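Local coordinates for malonyl CoA-ACP transacylase (Xanthomonas oryzae pv. oryzae, PDB 3K89), which probably transfers the malonyl group from malonyl-CoA to the acyl carrier protein, the step that supplies malonyl-ACP for fatty acid synthesis, at residues 161-164 with 168-171; 261-266 with 285-290. All coordinates share one frame; numbering follows the deposited sequence.

In the fold
Interaction 1 ties together the two strands of a beta hairpin, 158-165 and 168-172, in a mixed sheet; interaction 2 packs helix 259-268 on helix 282-290. The first is mostly buried, brings Asn162 next to the predicted active site and is held by four backbone hydrogen bonds with side chains added on both faces. The second lies away from that site, runs from buried Val263 and Ile287 to exposed Gln264, and is made of apolar side-chain packing alone. Their centres are about 13 Å apart, yet they meet: CD1 of Ile290 lies 3.4 Å from O of Asn164, so helix 282-290 abuts the turn end of the hairpin.

Interaction 1. Residues 161-164 with 168-171; sequences ANFN and QIVI
Strands 161-164 and 168-171 run antiparallel, their axes 4.8 Å apart and their directions 176° from each other, with Asn162 opposite Val170 as a hydrogen-bonded pair and Phe163 opposite Ile169 as a non-hydrogen-bonded one. The ladder is irregular at Ala161: Val170 O accepts from two donors. Ala161 N approaches Val170 O at 2.7 Å, in the carbonyl plane, whereas Asn162 N, 3.0 Å from the same Val170 O, is tilted 21° from that plane. Val170 N returns a bond to Asn162 O at 3.0 Å, and Ile169 CA adds a C-H···O contact to the same oxygen. Nearer the turn, Asn164 N donates to Gln168 O.

On one face the side chains of Asn162 and Val170 lie alongside each other, CB to CB at 3.9 Å. Val170 has CG1 anti to its backbone N (chi1 175°), which puts CG2 on the Asn164 side, where it meets that side chain. On the other face Phe163 and Ile169 project side by side, and Ile169 CD1 reaches the ring obliquely, 4.0 Å from Phe163 CE1; Asp142 of helix 142-152 touches both residues. Phe163 also bonds through its backbone to Val257, joining strand 257-258 to the hairpin.

Two consecutive residues facing one define a classic beta bulge, here in a hairpin beside the predicted active site of a FabD-type acyltransferase: the Asn162 side chain is about 4 Å from that of His203, a predicted catalytic residue, and about 4 Å from the bound glycerol.

Interaction 2. Residues 261-266 with 285-290; sequences GCVQAL and GLIKRI
Val263 packs against Ile287 and Ile290, one turn apart on the facing helix, and these three side chains make most of a helix-helix packing contact in the acyltransferase fold. The segments 261-266 and 285-290 cross at -66° with their axes 10.1 Å apart, a separation bridged by side chains; the nearest CA atoms, those of Val263 and Ile287, are still 6.8 Å apart.

In the first shell both methyls of Val263 are used. Val263 CG2 lies 3.8 Å from Ile287 CG1, and it also packs against Ile290 CD1. The other methyl, Val263 CG1, meets Ile290 CG2, also at 3.8 Å. With CG1 anti to the backbone N (chi1 174°) and CG2 beside that nitrogen, both valine methyls face the other helix, and both touch Ile290. Ile290 likewise offers two separate ends, its CG2 and CD1 methyls. Gln264 belongs to the exposed margin of the contact and joins through its aliphatic part.

Further out, Leu294 of the following loop touches both Val263 and Ile287. Ile274 of strand 273-276 supports Ile287 and also Leu266, which ties both helices to the parallel sheet. Ile290 also touches Trp259 and Thr260, in the first turn of helix 259-268, and Ser165 of the hairpin. Within its own helix, Ile290 N bonds to Leu286 O at 2.9 Å. On the solvent-facing margin, Gln264 CG rests 4.0 Å from Ile290 CG2.

Interaction 1. Residues 161-164 with 168-171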
loop_
_atom_site.group_PDB
_atom_site.type_symbol
_atom_site.label_atom_id
_atom_site.label_comp_id
_atom_site.label_asym_id
_atom_site.label_seq_id
_atom_site.Cartn_x
_atom_site.Cartn_y
_atom_site.Cartn_z
ATOM N N ALA A 161 0.147 12.896 -4.431
ATOM C CA ALA A 161 0.836 11.600 -4.417
ATOM C C ALA A 161 -0.138 10.460 -4.093
ATOM O O ALA A 161 0.054 9.330 -4.560
ATOM C CB ALA A 161 1.983 11.626 -3.396
ATOM N N ASN A 162 -1.157 10.729 -3.285
ATOM C CA ASN A 162 -2.230 9.740 -3.077
ATOM C C ASN A 162 -3.583 10.441 -3.150
ATOM O O ASN A 162 -3.788 11.433 -2.441
ATOM C CB ASN A 162 -2.265 9.142 -1.665
ATOM C CG ASN A 162 -1.035 8.307 -1.252
ATOM O OD1 ASN A 162 -0.095 7.991 -2.009
ATOM N ND2 ASN A 162 -1.080 7.925 -0.012
ATOM N N PHE A 163 -4.505 9.890 -3.928
ATOM C CA PHE A 163 -5.934 10.214 -3.797
ATOM C C PHE A 163 -6.544 9.136 -2.911
ATOM O O PHE A 163 -6.877 8.056 -3.403
ATOM C CB PHE A 163 -6.604 10.279 -5.179
ATOM C CG PHE A 163 -6.080 11.399 -6.040
ATOM C CD1 PHE A 163 -6.569 12.699 -5.881
ATOM C CD2 PHE A 163 -5.080 11.158 -6.991
ATOM C CE1 PHE A 163 -6.073 13.745 -6.674
ATOM C CE2 PHE A 163 -4.572 12.188 -7.772
ATOM C CZ PHE A 163 -5.075 13.489 -7.622
ATOM N N ASN A 164 -6.636 9.408 -1.606
ATOM C CA ASN A 164 -7.003 8.380 -0.624
ATOM C C ASN A 164 -8.479 8.246 -0.312
ATOM O O ASN A 164 -8.949 7.151 -0.106
ATOM C CB ASN A 164 -6.163 8.494 0.657
ATOM C CG ASN A 164 -4.752 8.012 0.441
ATOM O OD1 ASN A 164 -4.515 7.211 -0.464
ATOM N ND2 ASN A 164 -3.808 8.486 1.257
ATOM N N GLN A 168 -9.311 13.332 1.684
ATOM C CA GLN A 168 -7.927 12.998 2.026
ATOM C C GLN A 168 -7.059 12.870 0.781
ATOM O O GLN A 168 -7.232 11.949 -0.021
ATOM C CB GLN A 168 -7.765 11.741 2.900
ATOM C CG GLN A 168 -6.264 11.603 3.298
ATOM C CD GLN A 168 -5.882 10.359 4.087
ATOM O OE1 GLN A 168 -6.573 9.942 5.031
ATOM N NE2 GLN A 168 -4.735 9.790 3.731
ATOM N N ILE A 169 -6.137 13.809 0.629
ATOM C CA ILE A 169 -5.116 13.735 -0.414
ATOM C C ILE A 169 -3.776 13.873 0.264
ATOM O O ILE A 169 -3.607 14.686 1.185
ATOM C CB ILE A 169 -5.255 14.853 -1.473
ATOM C CG1 ILE A 169 -6.544 14.715 -2.261
ATOM C CG2 ILE A 169 -4.073 14.850 -2.439
ATOM C CD1 ILE A 169 -6.676 15.815 -3.307
ATOM N N VAL A 170 -2.825 13.058 -0.164
ATOM C CA VAL A 170 -1.466 13.227 0.291
ATOM C C VAL A 170 -0.702 13.882 -0.850
ATOM O O VAL A 170 -0.772 13.438 -1.997
ATOM C CB VAL A 170 -0.838 11.869 0.690
ATOM C CG1 VAL A 170 0.645 12.036 1.066
ATOM C CG2 VAL A 170 -1.599 11.273 1.844
ATOM N N ILE A 171 0.011 14.959 -0.535
ATOM C CA ILE A 171 0.893 15.608 -1.502
ATOM C C ILE A 171 2.341 15.287 -1.164
ATOM O O ILE A 171 2.636 14.908 -0.036
ATOM C CB ILE A 171 0.691 17.155 -1.549
ATOM C CG1 ILE A 171 1.082 17.818 -0.220
ATOM C CG2 ILE A 171 -0.765 17.490 -1.899
ATOM C CD1 ILE A 171 0.938 19.355 -0.254
#

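Interaction 2. Residues 261-266 with 285-290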
loop_
_atom_site.group_PDB
_atom_site.type_symbol
_atom_site.label_atom_id
_atom_site.label_comp_id
_atom_site.label_asym_id
_atom_site.label_seq_id
_atom_site.Cartn_x
_atom_site.Cartn_y
_atom_site.Cartn_z
ATOM N N GLY A 261 -10.185 5.698 -6.750
ATOM C CA GLY A 261 -10.512 5.059 -8.021
ATOM C C GLY A 261 -10.526 3.547 -7.928
ATOM O O GLY A 261 -11.420 2.897 -8.476
ATOM N N CYS A 262 -9.536 2.967 -7.244
ATOM C CA CYS A 262 -9.481 1.507 -7.098
ATOM C C CYS A 262 -10.688 0.971 -6.331
ATOM O O CYS A 262 -11.282 -0.025 -6.720
ATOM C CB CYS A 262 -8.184 1.080 -6.378
ATOM S SG CYS A 262 -6.704 1.216 -7.422
ATOM N N VAL A 263 -11.058 1.644 -5.248
ATOM C CA VAL A 263 -12.196 1.216 -4.428
ATOM C C VAL A 263 -13.499 1.374 -5.224
ATOM O O VAL A 263 -14.330 0.472 -5.224
ATOM C CB VAL A 263 -12.246 1.969 -3.086
ATOM C CG1 VAL A 263 -13.515 1.632 -2.291
ATOM C CG2 VAL A 263 -11.003 1.615 -2.227
ATOM N N GLN A 264 -13.645 2.494 -5.917
ATOM C CA GLN A 264 -14.810 2.695 -6.803
ATOM C C GLN A 264 -14.866 1.635 -7.905
ATOM O O GLN A 264 -15.957 1.169 -8.274
ATOM C CB GLN A 264 -14.801 4.112 -7.402
ATOM C CG GLN A 264 -15.118 5.187 -6.360
ATOM C CD GLN A 264 -14.867 6.615 -6.857
ATOM O OE1 GLN A 264 -14.150 6.841 -7.832
ATOM N NE2 GLN A 264 -15.463 7.584 -6.173
ATOM N N ALA A 265 -13.702 1.229 -8.412
ATOM C CA ALA A 265 -13.639 0.190 -9.454
ATOM C C ALA A 265 -14.112 -1.149 -8.908
ATOM O O ALA A 265 -14.846 -1.877 -9.593
ATOM C CB ALA A 265 -12.231 0.076 -10.057
ATOM N N LEU A 266 -13.677 -1.480 -7.686
ATOM C CA LEU A 266 -14.153 -2.689 -6.996
ATOM C C LEU A 266 -15.676 -2.682 -6.866
ATOM O O LEU A 266 -16.326 -3.650 -7.268
ATOM C CB LEU A 266 -13.507 -2.839 -5.615
ATOM C CG LEU A 266 -11.989 -3.088 -5.588
ATOM C CD1 LEU A 266 -11.495 -3.051 -4.128
ATOM C CD2 LEU A 266 -11.606 -4.405 -6.283
ATOM N N GLY A 285 -10.683 2.454 6.915
ATOM C CA GLY A 285 -11.142 3.843 7.170
ATOM C C GLY A 285 -11.369 4.625 5.884
ATOM O O GLY A 285 -12.396 5.309 5.721
ATOM N N LEU A 286 -10.424 4.512 4.946
ATOM C CA LEU A 286 -10.569 5.161 3.639
ATOM C C LEU A 286 -11.787 4.655 2.869
ATOM O O LEU A 286 -12.535 5.446 2.292
ATOM C CB LEU A 286 -9.287 4.997 2.794
ATOM C CG LEU A 286 -8.022 5.567 3.451
ATOM C CD1 LEU A 286 -6.826 5.205 2.590
ATOM C CD2 LEU A 286 -8.125 7.102 3.606
ATOM N N ILE A 287 -11.963 3.337 2.865
ATOM C CA ILE A 287 -13.063 2.693 2.148
ATOM C C ILE A 287 -14.413 3.212 2.676
ATOM O O ILE A 287 -15.299 3.524 1.878
ATOM C CB ILE A 287 -12.980 1.158 2.235
ATOM C CG1 ILE A 287 -11.821 0.636 1.369
ATOM C CG2 ILE A 287 -14.286 0.507 1.732
ATOM C CD1 ILE A 287 -11.331 -0.761 1.746
ATOM N N LYS A 288 -14.541 3.321 3.997
ATOM C CA LYS A 288 -15.782 3.826 4.624
ATOM C C LYS A 288 -16.101 5.254 4.195
ATOM O O LYS A 288 -17.278 5.650 4.146
ATOM C CB LYS A 288 -15.715 3.726 6.154
ATOM C CG LYS A 288 -15.637 2.294 6.685
ATOM C CD LYS A 288 -15.820 2.235 8.190
ATOM C CE LYS A 288 -14.753 1.361 8.868
ATOM N NZ LYS A 288 -14.393 0.115 8.120
ATOM N N ARG A 289 -15.062 6.033 3.889
ATOM C CA ARG A 289 -15.234 7.409 3.414
ATOM C C ARG A 289 -15.547 7.462 1.917
ATOM O O ARG A 289 -16.284 8.340 1.464
ATOM C CB ARG A 289 -14.007 8.266 3.772
ATOM C CG ARG A 289 -14.118 9.756 3.451
ATOM C CD ARG A 289 -15.184 10.458 4.301
ATOM N NE ARG A 289 -15.451 11.809 3.809
ATOM C CZ ARG A 289 -16.232 12.088 2.768
ATOM N NH1 ARG A 289 -16.837 11.108 2.106
ATOM N NH2 ARG A 289 -16.410 13.351 2.390
ATOM N N ILE A 290 -14.994 6.521 1.154
ATOM C CA ILE A 290 -15.194 6.463 -0.289
ATOM C C ILE A 290 -16.612 6.000 -0.655
ATOM O O ILE A 290 -17.281 6.595 -1.515
ATOM C CB ILE A 290 -14.133 5.543 -0.957
ATOM C CG1 ILE A 290 -12.737 6.161 -0.816
ATOM C CG2 ILE A 290 -14.444 5.342 -2.443
ATOM C CD1 ILE A 290 -11.587 5.137 -0.893
#